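SAM dependent methyltransferase (Aquifex aeolicus, PDB 3DH0) binds S-adenosylmethionine and probably transfers its methyl group to an acceptor substrate. Local coordinates at residues S10-L15 / T46-Y51; Y66-Q71 / L93-N98; F114-L119 / L139-W144. All blocks are in the same frame, centred on the assembly; numbering follows the deposited sequence.

Contact 1 (S10-L15 / T46-Y51). With SAM (S-adenosylmethionine), chain C.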
loop_
_atom_site.group_PDB
_atom_site.type_symbol
_atom_site.label_atom_id
_atom_site.label_comp_id
_atom_site.label_asym_id
_atom_site.label_seq_id
_atom_site.Cartn_x
_atom_site.Cartn_y
_atom_site.Cartn_z
ATOM N N SER A 10 4.338 -6.235 -17.978
ATOM C CA SER A 10 4.842 -7.532 -18.435
ATOM C C SER A 10 5.805 -8.201 -17.450
ATOM O O SER A 10 6.249 -9.326 -17.673
ATOM C CB SER A 10 5.507 -7.406 -19.813
ATOM O OG SER A 10 6.755 -6.744 -19.728
ATOM N N LYS A 11 6.112 -7.504 -16.359
ATOM C CA LYS A 11 7.007 -8.025 -15.333
ATOM C C LYS A 11 6.223 -8.408 -14.083
ATOM O O LYS A 11 6.809 -8.747 -13.058
ATOM C CB LYS A 11 8.041 -6.967 -14.939
ATOM C CG LYS A 11 9.132 -6.672 -15.951
ATOM C CD LYS A 11 10.062 -5.599 -15.402
ATOM C CE LYS A 11 11.392 -5.561 -16.147
ATOM N NZ LYS A 11 11.219 -5.300 -17.595
ATOM N N ILE A 12 4.900 -8.355 -14.171
ATOM C CA ILE A 12 4.035 -8.645 -13.030
ATOM C C ILE A 12 4.344 -9.885 -12.189
ATOM O O ILE A 12 4.068 -9.904 -10.990
ATOM C CB ILE A 12 2.556 -8.729 -13.457
ATOM C CG1 ILE A 12 1.666 -8.585 -12.223
ATOM C CG2 ILE A 12 2.278 -10.066 -14.139
ATOM C CD1 ILE A 12 0.255 -8.209 -12.544
ATOM N N LYS A 13 4.909 -10.914 -12.804
ATOM C CA LYS A 13 5.225 -12.131 -12.077
ATOM C C LYS A 13 6.267 -11.837 -11.010
ATOM O O LYS A 13 6.437 -12.603 -10.062
ATOM C CB LYS A 13 5.742 -13.195 -13.040
ATOM C CG LYS A 13 4.986 -14.497 -12.977
ATOM C CD LYS A 13 3.545 -14.316 -13.369
ATOM C CE LYS A 13 2.737 -15.549 -12.995
ATOM N NZ LYS A 13 2.805 -15.834 -11.531
ATOM N N LYS A 14 6.977 -10.725 -11.176
ATOM C CA LYS A 14 7.987 -10.323 -10.211
ATOM C C LYS A 14 7.293 -9.820 -8.954
ATOM O O LYS A 14 7.898 -9.726 -7.889
ATOM C CB LYS A 14 8.866 -9.215 -10.783
ATOM C CG LYS A 14 10.140 -9.671 -11.462
ATOM C CD LYS A 14 10.961 -8.444 -11.870
ATOM C CE LYS A 14 12.310 -8.810 -12.503
ATOM N NZ LYS A 14 12.942 -7.697 -13.311
ATOM N N LEU A 15 6.017 -9.486 -9.084
ATOM C CA LEU A 15 5.250 -9.005 -7.951
ATOM C C LEU A 15 4.514 -10.168 -7.275
ATOM O O LEU A 15 4.140 -10.089 -6.112
ATOM C CB LEU A 15 4.255 -7.948 -8.422
ATOM C CG LEU A 15 4.849 -6.715 -9.119
ATOM C CD1 LEU A 15 3.728 -5.863 -9.736
ATOM C CD2 LEU A 15 5.681 -5.912 -8.119
ATOM N N THR A 46 -1.983 -2.092 -5.610
ATOM C CA THR A 46 -2.257 -3.503 -5.434
ATOM C C THR A 46 -1.439 -4.420 -6.345
ATOM O O THR A 46 -1.120 -5.543 -5.969
ATOM C CB THR A 46 -3.749 -3.787 -5.597
ATOM O OG1 THR A 46 -4.074 -4.978 -4.882
ATOM C CG2 THR A 46 -4.107 -3.974 -7.055
ATOM N N GLY A 47 -1.097 -3.936 -7.533
ATOM C CA GLY A 47 -0.303 -4.719 -8.462
ATOM C C GLY A 47 -0.823 -6.110 -8.769
ATOM O O GLY A 47 -1.878 -6.274 -9.369
ATOM N N ALA A 48 -0.067 -7.125 -8.368
ATOM C CA ALA A 48 -0.470 -8.503 -8.595
ATOM C C ALA A 48 -1.435 -8.979 -7.500
ATOM O O ALA A 48 -2.074 -10.012 -7.632
ATOM C CB ALA A 48 0.768 -9.399 -8.639
ATOM N N GLY A 49 -1.532 -8.204 -6.426
ATOM C CA GLY A 49 -2.398 -8.553 -5.317
ATOM C C GLY A 49 -1.675 -9.481 -4.366
ATOM O O GLY A 49 -2.302 -10.278 -3.670
ATOM N N PHE A 50 -0.347 -9.368 -4.343
ATOM C CA PHE A 50 0.506 -10.203 -3.510
ATOM C C PHE A 50 0.153 -10.176 -2.034
ATOM O O PHE A 50 -0.096 -11.218 -1.446
ATOM C CB PHE A 50 1.969 -9.809 -3.685
ATOM C CG PHE A 50 2.915 -10.676 -2.917
ATOM C CD1 PHE A 50 3.101 -12.010 -3.274
ATOM C CD2 PHE A 50 3.591 -10.179 -1.806
ATOM C CE1 PHE A 50 3.948 -12.841 -2.532
ATOM C CE2 PHE A 50 4.442 -11.000 -1.054
ATOM C CZ PHE A 50 4.620 -12.334 -1.418
ATOM N N TYR A 51 0.134 -8.993 -1.434
ATOM C CA TYR A 51 -0.205 -8.864 -0.020
ATOM C C TYR A 51 -1.703 -8.961 0.295
ATOM O O TYR A 51 -2.094 -8.911 1.449
ATOM C CB TYR A 51 0.342 -7.548 0.524
ATOM C CG TYR A 51 1.842 -7.487 0.538
ATOM C CD1 TYR A 51 2.582 -8.312 1.379
ATOM C CD2 TYR A 51 2.532 -6.627 -0.303
ATOM C CE1 TYR A 51 3.970 -8.281 1.375
ATOM C CE2 TYR A 51 3.930 -6.593 -0.309
ATOM C CZ TYR A 51 4.631 -7.422 0.531
ATOM O OH TYR A 51 5.992 -7.415 0.531
HETATM N N SAM C . 2.395 -3.437 -3.830
HETATM C CA SAM C . 2.506 -4.552 -4.819
HETATM C C SAM C . 3.001 -5.811 -4.145
HETATM O O SAM C . 3.248 -5.775 -2.939
HETATM O OXT SAM C . 3.122 -6.828 -4.902
HETATM C CB SAM C . 3.468 -4.158 -5.935
HETATM C CG SAM C . 3.173 -2.777 -6.362
HETATM S SD SAM C . 4.143 -1.990 -7.677
HETATM C CE SAM C . 5.732 -1.729 -6.888
HETATM C "C5'" SAM C . 3.383 -0.436 -7.733
HETATM C "C4'" SAM C . 2.016 -0.393 -8.383
HETATM O "O4'" SAM C . 1.592 0.956 -8.230
HETATM C "C3'" SAM C . 2.065 -0.554 -9.915
HETATM O "O3'" SAM C . 1.420 -1.834 -10.176
HETATM C "C2'" SAM C . 1.198 0.552 -10.484
HETATM O "O2'" SAM C . 0.275 0.244 -11.507
HETATM C "C1'" SAM C . 0.635 1.194 -9.178
HETATM N N9 SAM C . 0.428 2.630 -9.174
HETATM C C8 SAM C . 1.239 3.654 -9.620
HETATM N N7 SAM C . 0.727 4.830 -9.435
HETATM C C5 SAM C . -0.504 4.579 -8.830
HETATM C C6 SAM C . -1.544 5.434 -8.364
HETATM N N6 SAM C . -1.464 6.779 -8.471
HETATM N N1 SAM C . -2.668 4.854 -7.789
HETATM C C2 SAM C . -2.707 3.503 -7.703
HETATM N N3 SAM C . -1.787 2.619 -8.105
HETATM C C4 SAM C . -0.702 3.225 -8.662
#
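The backbone of 46-51 folds into a type II' turn closed by Gly49 N to Thr46 O (2.7 Å), and it meets the tightly turning segment 10-15 where the CA atoms of Leu15 and Ala48 stand 5.8 Å apart. This turn belongs to the glycine-rich loop after strand 40-43, the first conserved motif of Rossmann-like methyltransferases. The Ala48 methyl is the hub: Leu15 CB and Ile12 CG1 each lie 3.8 Å from Ala48 CB. Ile12 reaches it with CG1 anti to its backbone N, and also packs on Met74 and Tyr77 of helix 72-85. Leu15, with CG beside its backbone N, turns its branches toward the ligand, bringing Leu15 CD2 to 3.6 Å from SAM CB. Gly47, at phi 53°, has no side chain, which leaves room for Leu15 CD1 and the methionine chain. Phe50 CB faces Leu15 O (3.3 Å) and SAM OXT (3.4 Å), which lie toward the same side of it, while its side chain touches Arg20, a SAM-binding residue. No hydrogen bond crosses between the segments, so 10-15 meets the turn mainly by the apolar packing of Ile12 and Leu15 on Ala48, consistent with a lid closing over the methionine part of SAM.

Contact 2 (Y66-Q71 / L93-N98). With SAM (S-adenosylmethionine), chain C.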
loop_
_atom_site.group_PDB
_atom_site.type_symbol
_atom_site.label_atom_id
_atom_site.label_comp_id
_atom_site.label_asym_id
_atom_site.label_seq_id
_atom_site.Cartn_x
_atom_site.Cartn_y
_atom_site.Cartn_z
ATOM N N TYR A 66 -10.126 -2.811 -0.164
ATOM C CA TYR A 66 -10.255 -2.194 -1.473
ATOM C C TYR A 66 -8.869 -2.187 -2.080
ATOM O O TYR A 66 -7.971 -1.532 -1.568
ATOM C CB TYR A 66 -10.766 -0.755 -1.371
ATOM C CG TYR A 66 -12.214 -0.646 -0.973
ATOM C CD1 TYR A 66 -13.223 -1.032 -1.850
ATOM C CD2 TYR A 66 -12.571 -0.192 0.295
ATOM C CE1 TYR A 66 -14.542 -0.974 -1.476
ATOM C CE2 TYR A 66 -13.889 -0.134 0.677
ATOM C CZ TYR A 66 -14.867 -0.528 -0.211
ATOM O OH TYR A 66 -16.175 -0.496 0.169
ATOM N N ALA A 67 -8.703 -2.924 -3.166
ATOM C CA ALA A 67 -7.423 -3.012 -3.843
ATOM C C ALA A 67 -7.463 -2.229 -5.149
ATOM O O ALA A 67 -8.017 -2.697 -6.130
ATOM C CB ALA A 67 -7.088 -4.472 -4.120
ATOM N N ILE A 68 -6.876 -1.040 -5.165
ATOM C CA ILE A 68 -6.865 -0.229 -6.373
ATOM C C ILE A 68 -5.557 -0.321 -7.137
ATOM O O ILE A 68 -4.592 -0.901 -6.677
ATOM C CB ILE A 68 -7.122 1.248 -6.056
ATOM C CG1 ILE A 68 -6.115 1.726 -5.007
ATOM C CG2 ILE A 68 -8.564 1.444 -5.597
ATOM C CD1 ILE A 68 -6.158 3.220 -4.714
ATOM N N ASP A 69 -5.544 0.254 -8.326
ATOM C CA ASP A 69 -4.368 0.263 -9.167
ATOM C C ASP A 69 -4.720 0.955 -10.468
ATOM O O ASP A 69 -5.727 0.637 -11.090
ATOM C CB ASP A 69 -3.895 -1.158 -9.449
ATOM C CG ASP A 69 -2.430 -1.210 -9.836
ATOM O OD1 ASP A 69 -2.040 -0.497 -10.780
ATOM O OD2 ASP A 69 -1.665 -1.956 -9.199
ATOM N N VAL A 70 -3.878 1.907 -10.867
ATOM C CA VAL A 70 -4.075 2.674 -12.094
ATOM C C VAL A 70 -3.971 1.843 -13.361
ATOM O O VAL A 70 -4.515 2.232 -14.384
ATOM C CB VAL A 70 -3.052 3.820 -12.233
ATOM C CG1 VAL A 70 -3.304 4.898 -11.183
ATOM C CG2 VAL A 70 -1.639 3.268 -12.123
ATOM N N GLN A 71 -3.273 0.710 -13.307
ATOM C CA GLN A 71 -3.133 -0.130 -14.496
ATOM C C GLN A 71 -4.146 -1.261 -14.597
ATOM O O GLN A 71 -4.281 -2.083 -13.698
ATOM C CB GLN A 71 -1.709 -0.669 -14.596
ATOM C CG GLN A 71 -0.705 0.421 -14.887
ATOM C CD GLN A 71 0.640 -0.115 -15.312
ATOM O OE1 GLN A 71 1.489 -0.436 -14.483
ATOM N NE2 GLN A 71 0.842 -0.222 -16.623
ATOM N N LEU A 93 -10.495 -2.667 -7.589
ATOM C CA LEU A 93 -10.960 -1.566 -8.425
ATOM C C LEU A 93 -9.914 -0.881 -9.319
ATOM O O LEU A 93 -8.725 -0.814 -8.994
ATOM C CB LEU A 93 -11.620 -0.500 -7.537
ATOM C CG LEU A 93 -12.730 -0.908 -6.554
ATOM C CD1 LEU A 93 -13.171 0.295 -5.739
ATOM C CD2 LEU A 93 -13.905 -1.488 -7.303
ATOM N N LYS A 94 -10.398 -0.361 -10.445
ATOM C CA LYS A 94 -9.584 0.363 -11.416
ATOM C C LYS A 94 -9.462 1.821 -10.971
ATOM O O LYS A 94 -10.443 2.562 -10.945
ATOM C CB LYS A 94 -10.237 0.280 -12.792
ATOM C CG LYS A 94 -9.588 1.144 -13.845
ATOM C CD LYS A 94 -8.182 0.707 -14.134
ATOM C CE LYS A 94 -7.519 1.653 -15.116
ATOM N NZ LYS A 94 -7.358 3.046 -14.579
ATOM N N SER A 95 -8.248 2.225 -10.619
ATOM C CA SER A 95 -7.975 3.578 -10.145
ATOM C C SER A 95 -7.415 4.514 -11.213
ATOM O O SER A 95 -6.943 4.087 -12.269
ATOM C CB SER A 95 -7.003 3.504 -8.957
ATOM O OG SER A 95 -6.326 4.728 -8.719
ATOM N N GLU A 96 -7.485 5.803 -10.915
ATOM C CA GLU A 96 -6.986 6.846 -11.797
ATOM C C GLU A 96 -5.896 7.520 -10.981
ATOM O O GLU A 96 -5.952 7.521 -9.763
ATOM C CB GLU A 96 -8.102 7.837 -12.120
ATOM C CG GLU A 96 -8.129 8.312 -13.554
ATOM C CD GLU A 96 -8.380 7.190 -14.545
ATOM O OE1 GLU A 96 -9.169 6.274 -14.237
ATOM O OE2 GLU A 96 -7.795 7.234 -15.645
ATOM N N GLU A 97 -4.914 8.105 -11.649
ATOM C CA GLU A 97 -3.794 8.731 -10.962
ATOM C C GLU A 97 -4.077 9.443 -9.643
ATOM O O GLU A 97 -3.507 9.084 -8.617
ATOM C CB GLU A 97 -3.058 9.667 -11.919
ATOM C CG GLU A 97 -1.692 10.142 -11.423
ATOM C CD GLU A 97 -0.738 9.010 -11.073
ATOM O OE1 GLU A 97 -0.678 8.006 -11.818
ATOM O OE2 GLU A 97 -0.029 9.133 -10.051
ATOM N N ASN A 98 -4.944 10.445 -9.635
ATOM C CA ASN A 98 -5.201 11.140 -8.375
ATOM C C ASN A 98 -6.649 11.122 -7.938
ATOM O O ASN A 98 -7.105 12.028 -7.233
ATOM C CB ASN A 98 -4.717 12.586 -8.458
ATOM C CG ASN A 98 -3.256 12.684 -8.830
ATOM O OD1 ASN A 98 -2.916 13.003 -9.966
ATOM N ND2 ASN A 98 -2.380 12.395 -7.872
HETATM N N SAM C . 2.395 -3.437 -3.830
HETATM C CA SAM C . 2.506 -4.552 -4.819
HETATM C C SAM C . 3.001 -5.811 -4.145
HETATM O O SAM C . 3.248 -5.775 -2.939
HETATM O OXT SAM C . 3.122 -6.828 -4.902
HETATM C CB SAM C . 3.468 -4.158 -5.935
HETATM C CG SAM C . 3.173 -2.777 -6.362
HETATM S SD SAM C . 4.143 -1.990 -7.677
HETATM C CE SAM C . 5.732 -1.729 -6.888
HETATM C "C5'" SAM C . 3.383 -0.436 -7.733
HETATM C "C4'" SAM C . 2.016 -0.393 -8.383
HETATM O "O4'" SAM C . 1.592 0.956 -8.230
HETATM C "C3'" SAM C . 2.065 -0.554 -9.915
HETATM O "O3'" SAM C . 1.420 -1.834 -10.176
HETATM C "C2'" SAM C . 1.198 0.552 -10.484
HETATM O "O2'" SAM C . 0.275 0.244 -11.507
HETATM C "C1'" SAM C . 0.635 1.194 -9.178
HETATM N N9 SAM C . 0.428 2.630 -9.174
HETATM C C8 SAM C . 1.239 3.654 -9.620
HETATM N N7 SAM C . 0.727 4.830 -9.435
HETATM C C5 SAM C . -0.504 4.579 -8.830
HETATM C C6 SAM C . -1.544 5.434 -8.364
HETATM N N6 SAM C . -1.464 6.779 -8.471
HETATM N N1 SAM C . -2.668 4.854 -7.789
HETATM C C2 SAM C . -2.707 3.503 -7.703
HETATM N N3 SAM C . -1.787 2.619 -8.105
HETATM C C4 SAM C . -0.702 3.225 -8.662
#
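Around Ile68, Leu93 and Ser95 the two segments sit close. Leu93 N donates to Ala67 O (2.9 Å), and two residues on, Ser95 N donates to Asp69 O (3.0 Å, 165° at the hydrogen), each N-H coming from above the carbonyl plane. Between these bonds Ile68 CB presses on Ser95 CB at 3.7 Å, and Ile68 CG2 crosses obliquely over Leu93 CB. These are the parallel strands of a beta-alpha-beta unit whose helix is 72-85, and their carboxyl ends hold SAM as in other Rossmann-like methyltransferases. Asp69, near the carboxyl end of its strand, swings CG anti to its backbone N and takes the ribose with both oxygens: SAM O2' donates to Asp69 OD1 at 2.5 Å, SAM O3' to Asp69 OD2 at 3.2 Å. Asp69 OD1 also accepts Gln71 N on its anti lone pair, an Asx turn leading into the helix, and this would be expected to steady the carboxylate. Val70 lays CG1 against the adenine, 3.4 Å from SAM C6, while SAM N6 donates to Glu97 O (3.1 Å) and more weakly to Glu97 OE2; Glu97 OE1 forms a salt bridge with Lys6. The outer side is looser. Exposed Lys94 bends at chi2 and chi4 to curl back over the strand ends, where its NZ donates to Val70 O (3.0 Å) and to Ser95 O, with a long salt bridge to Glu96 OE1, another exposed side chain.

Contact 3 (F114-L119 / L139-W144). With SAM (S-adenosylmethionine), chain C.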
loop_
_atom_site.group_PDB
_atom_site.type_symbol
_atom_site.label_atom_id
_atom_site.label_comp_id
_atom_site.label_asym_id
_atom_site.label_seq_id
_atom_site.Cartn_x
_atom_site.Cartn_y
_atom_site.Cartn_z
ATOM N N PHE A 114 5.447 -0.275 -1.528
ATOM C CA PHE A 114 6.320 -0.035 -2.675
ATOM C C PHE A 114 5.662 0.740 -3.810
ATOM O O PHE A 114 6.050 0.598 -4.969
ATOM C CB PHE A 114 6.853 -1.360 -3.234
ATOM C CG PHE A 114 7.582 -2.190 -2.224
ATOM C CD1 PHE A 114 6.981 -3.322 -1.672
ATOM C CD2 PHE A 114 8.867 -1.838 -1.816
ATOM C CE1 PHE A 114 7.643 -4.088 -0.736
ATOM C CE2 PHE A 114 9.543 -2.596 -0.880
ATOM C CZ PHE A 114 8.932 -3.731 -0.334
ATOM N N THR A 115 4.684 1.571 -3.489
ATOM C CA THR A 115 4.022 2.313 -4.536
ATOM C C THR A 115 4.153 3.834 -4.419
ATOM O O THR A 115 3.938 4.552 -5.395
ATOM C CB THR A 115 2.514 1.864 -4.641
ATOM O OG1 THR A 115 1.740 2.834 -5.368
ATOM C CG2 THR A 115 1.926 1.674 -3.270
ATOM N N PHE A 116 4.536 4.333 -3.251
ATOM C CA PHE A 116 4.657 5.775 -3.069
ATOM C C PHE A 116 5.590 6.459 -4.070
ATOM O O PHE A 116 5.235 7.478 -4.660
ATOM C CB PHE A 116 5.127 6.091 -1.662
ATOM C CG PHE A 116 4.984 7.537 -1.289
ATOM C CD1 PHE A 116 3.740 8.064 -0.952
ATOM C CD2 PHE A 116 6.091 8.375 -1.282
ATOM C CE1 PHE A 116 3.600 9.407 -0.610
ATOM C CE2 PHE A 116 5.969 9.715 -0.944
ATOM C CZ PHE A 116 4.719 10.237 -0.606
ATOM N N HIS A 117 6.785 5.911 -4.256
ATOM C CA HIS A 117 7.747 6.496 -5.190
ATOM C C HIS A 117 7.278 6.431 -6.651
ATOM O O HIS A 117 7.947 6.953 -7.539
ATOM C CB HIS A 117 9.098 5.784 -5.081
ATOM C CG HIS A 117 9.067 4.378 -5.584
ATOM N ND1 HIS A 117 8.469 3.351 -4.885
ATOM C CD2 HIS A 117 9.473 3.845 -6.765
ATOM C CE1 HIS A 117 8.502 2.248 -5.614
ATOM N NE2 HIS A 117 9.103 2.523 -6.760
ATOM N N GLU A 118 6.143 5.784 -6.904
ATOM C CA GLU A 118 5.614 5.664 -8.264
ATOM C C GLU A 118 4.522 6.695 -8.589
ATOM O O GLU A 118 4.059 6.788 -9.727
ATOM C CB GLU A 118 5.046 4.261 -8.486
ATOM C CG GLU A 118 6.016 3.296 -9.094
ATOM C CD GLU A 118 5.342 2.032 -9.573
ATOM O OE1 GLU A 118 4.320 2.129 -10.273
ATOM O OE2 GLU A 118 5.843 0.934 -9.257
ATOM N N LEU A 119 4.109 7.460 -7.587
ATOM C CA LEU A 119 3.067 8.461 -7.771
ATOM C C LEU A 119 3.494 9.676 -8.604
ATOM O O LEU A 119 4.471 10.350 -8.268
ATOM C CB LEU A 119 2.584 8.944 -6.399
ATOM C CG LEU A 119 2.052 7.882 -5.430
ATOM C CD1 LEU A 119 1.795 8.484 -4.055
ATOM C CD2 LEU A 119 0.781 7.288 -6.007
ATOM N N LEU A 139 -2.145 5.500 8.240
ATOM C CA LEU A 139 -1.474 5.359 6.955
ATOM C C LEU A 139 -0.171 4.549 7.097
ATOM O O LEU A 139 0.741 4.947 7.824
ATOM C CB LEU A 139 -1.176 6.743 6.384
ATOM C CG LEU A 139 -0.240 6.858 5.181
ATOM C CD1 LEU A 139 -0.636 5.897 4.085
ATOM C CD2 LEU A 139 -0.290 8.269 4.679
ATOM N N ALA A 140 -0.084 3.412 6.409
ATOM C CA ALA A 140 1.110 2.574 6.476
ATOM C C ALA A 140 1.855 2.547 5.148
ATOM O O ALA A 140 1.450 1.866 4.216
ATOM C CB ALA A 140 0.729 1.168 6.877
ATOM N N ILE A 141 2.961 3.272 5.077
ATOM C CA ILE A 141 3.748 3.332 3.851
ATOM C C ILE A 141 5.054 2.544 3.968
ATOM O O ILE A 141 5.887 2.830 4.822
ATOM C CB ILE A 141 4.056 4.807 3.493
ATOM C CG1 ILE A 141 2.742 5.577 3.367
ATOM C CG2 ILE A 141 4.860 4.885 2.216
ATOM C CD1 ILE A 141 2.906 7.021 3.034
ATOM N N ILE A 142 5.228 1.554 3.099
ATOM C CA ILE A 142 6.432 0.718 3.110
ATOM C C ILE A 142 7.214 0.781 1.796
ATOM O O ILE A 142 6.653 0.528 0.730
ATOM C CB ILE A 142 6.070 -0.768 3.403
ATOM C CG1 ILE A 142 5.471 -0.890 4.806
ATOM C CG2 ILE A 142 7.305 -1.652 3.279
ATOM C CD1 ILE A 142 5.181 -2.316 5.242
ATOM N N ASP A 143 8.502 1.110 1.867
ATOM C CA ASP A 143 9.311 1.172 0.652
ATOM C C ASP A 143 10.800 0.842 0.800
ATOM O O ASP A 143 11.316 0.752 1.908
ATOM C CB ASP A 143 9.160 2.540 -0.017
ATOM C CG ASP A 143 8.993 2.422 -1.521
ATOM O OD1 ASP A 143 9.734 1.617 -2.133
ATOM O OD2 ASP A 143 8.122 3.120 -2.090
ATOM N N TRP A 144 11.484 0.667 -0.333
ATOM C CA TRP A 144 12.917 0.340 -0.346
ATOM C C TRP A 144 13.754 1.470 0.208
ATOM O O TRP A 144 13.355 2.635 0.125
ATOM C CB TRP A 144 13.429 0.078 -1.763
ATOM C CG TRP A 144 12.738 -0.996 -2.511
ATOM C CD1 TRP A 144 11.783 -0.839 -3.472
ATOM C CD2 TRP A 144 12.977 -2.401 -2.398
ATOM N NE1 TRP A 144 11.413 -2.067 -3.969
ATOM C CE2 TRP A 144 12.131 -3.041 -3.328
ATOM C CE3 TRP A 144 13.825 -3.181 -1.605
ATOM C CZ2 TRP A 144 12.116 -4.435 -3.482
ATOM C CZ3 TRP A 144 13.805 -4.560 -1.758
ATOM C CH2 TRP A 144 12.960 -5.171 -2.688
HETATM N N SAM C . 2.395 -3.437 -3.830
HETATM C CA SAM C . 2.506 -4.552 -4.819
HETATM C C SAM C . 3.001 -5.811 -4.145
HETATM O O SAM C . 3.248 -5.775 -2.939
HETATM O OXT SAM C . 3.122 -6.828 -4.902
HETATM C CB SAM C . 3.468 -4.158 -5.935
HETATM C CG SAM C . 3.173 -2.777 -6.362
HETATM S SD SAM C . 4.143 -1.990 -7.677
HETATM C CE SAM C . 5.732 -1.729 -6.888
HETATM C "C5'" SAM C . 3.383 -0.436 -7.733
HETATM C "C4'" SAM C . 2.016 -0.393 -8.383
HETATM O "O4'" SAM C . 1.592 0.956 -8.230
HETATM C "C3'" SAM C . 2.065 -0.554 -9.915
HETATM O "O3'" SAM C . 1.420 -1.834 -10.176
HETATM C "C2'" SAM C . 1.198 0.552 -10.484
HETATM O "O2'" SAM C . 0.275 0.244 -11.507
HETATM C "C1'" SAM C . 0.635 1.194 -9.178
HETATM N N9 SAM C . 0.428 2.630 -9.174
HETATM C C8 SAM C . 1.239 3.654 -9.620
HETATM N N7 SAM C . 0.727 4.830 -9.435
HETATM C C5 SAM C . -0.504 4.579 -8.830
HETATM C C6 SAM C . -1.544 5.434 -8.364
HETATM N N6 SAM C . -1.464 6.779 -8.471
HETATM N N1 SAM C . -2.668 4.854 -7.789
HETATM C C2 SAM C . -2.707 3.503 -7.703
HETATM N N3 SAM C . -1.787 2.619 -8.105
HETATM C C4 SAM C . -0.702 3.225 -8.662
HETATM O O HOH W 1 5.184 2.989 -0.884
#
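Asp143 OD2 has two partners: a direct bond from His117 ND1 (2.8 Å) and a longer one from a water (3.2 Å) that accepts Phe116 N and has further acceptors in reach. The site lies in the Rossmann-like sheet, where the loop leaving strand 107-113 bends over the end of the neighbouring parallel strand 137-144. His117 holds CG in the crowded position between its backbone N and carbonyl carbon (chi1 69°), which brings ND1 onto the syn lone pair of Asp143 OD2, nearly in the imidazole plane; ring and carboxylate planes stand 69° apart. The other oxygen, Asp143 OD1, accepts Trp144 N at 2.7 Å on its anti lone pair, so bonds at both oxygens fix the carboxylate's rotation. The negative charge would probably favour a protonated imidazole. An alanine in place of Asp143 would remove the acceptor of His117 ND1 and of Trp144 N and would probably loosen the loop over the strand. At the start of the loop, Phe114 N donates to Ile142 O (2.7 Å), nearly along the C=O axis, and that oxygen lies over one face of the Phe114 ring. The ring crosses Trp144 obliquely, with planes at 42° and Phe114 CE2 over one face of the Trp144 indole. Phe116 points into the core, CB 4.1 Å from Ile141 CG2, against helix 161-170. On the ligand side Phe114 O lies beside the SAM methyl carbon CE. Thr115 OG1 gives SAM O4' a weak hydrogen bond of 3.4 Å, and Leu119 CD2 lies 3.4 Å from SAM N6.

The three contacts, their centres 14 to 15 Å apart, surround one SAM molecule: contact 1 meets mainly the methionine part, contact 2 the ribose hydroxyls and adenine, contact 3 the methyl, the sugar ring and, through Leu119, the adenine amine. Contacts 1 and 2 are joined most directly, since Gly47 N lies 2.6 Å from Asp69 OD2 and Thr46 N lies 3.1 Å from Ile68 O, both probable hydrogen bonds that tie the glycine-rich loop to the ribose-binding strand. The other joins are packing: Tyr51 OH lies 3.9 Å from Phe114 CE1 between contacts 1 and 3, and Glu97 OE2 lies 3.8 Å from Leu119 C between contacts 2 and 3.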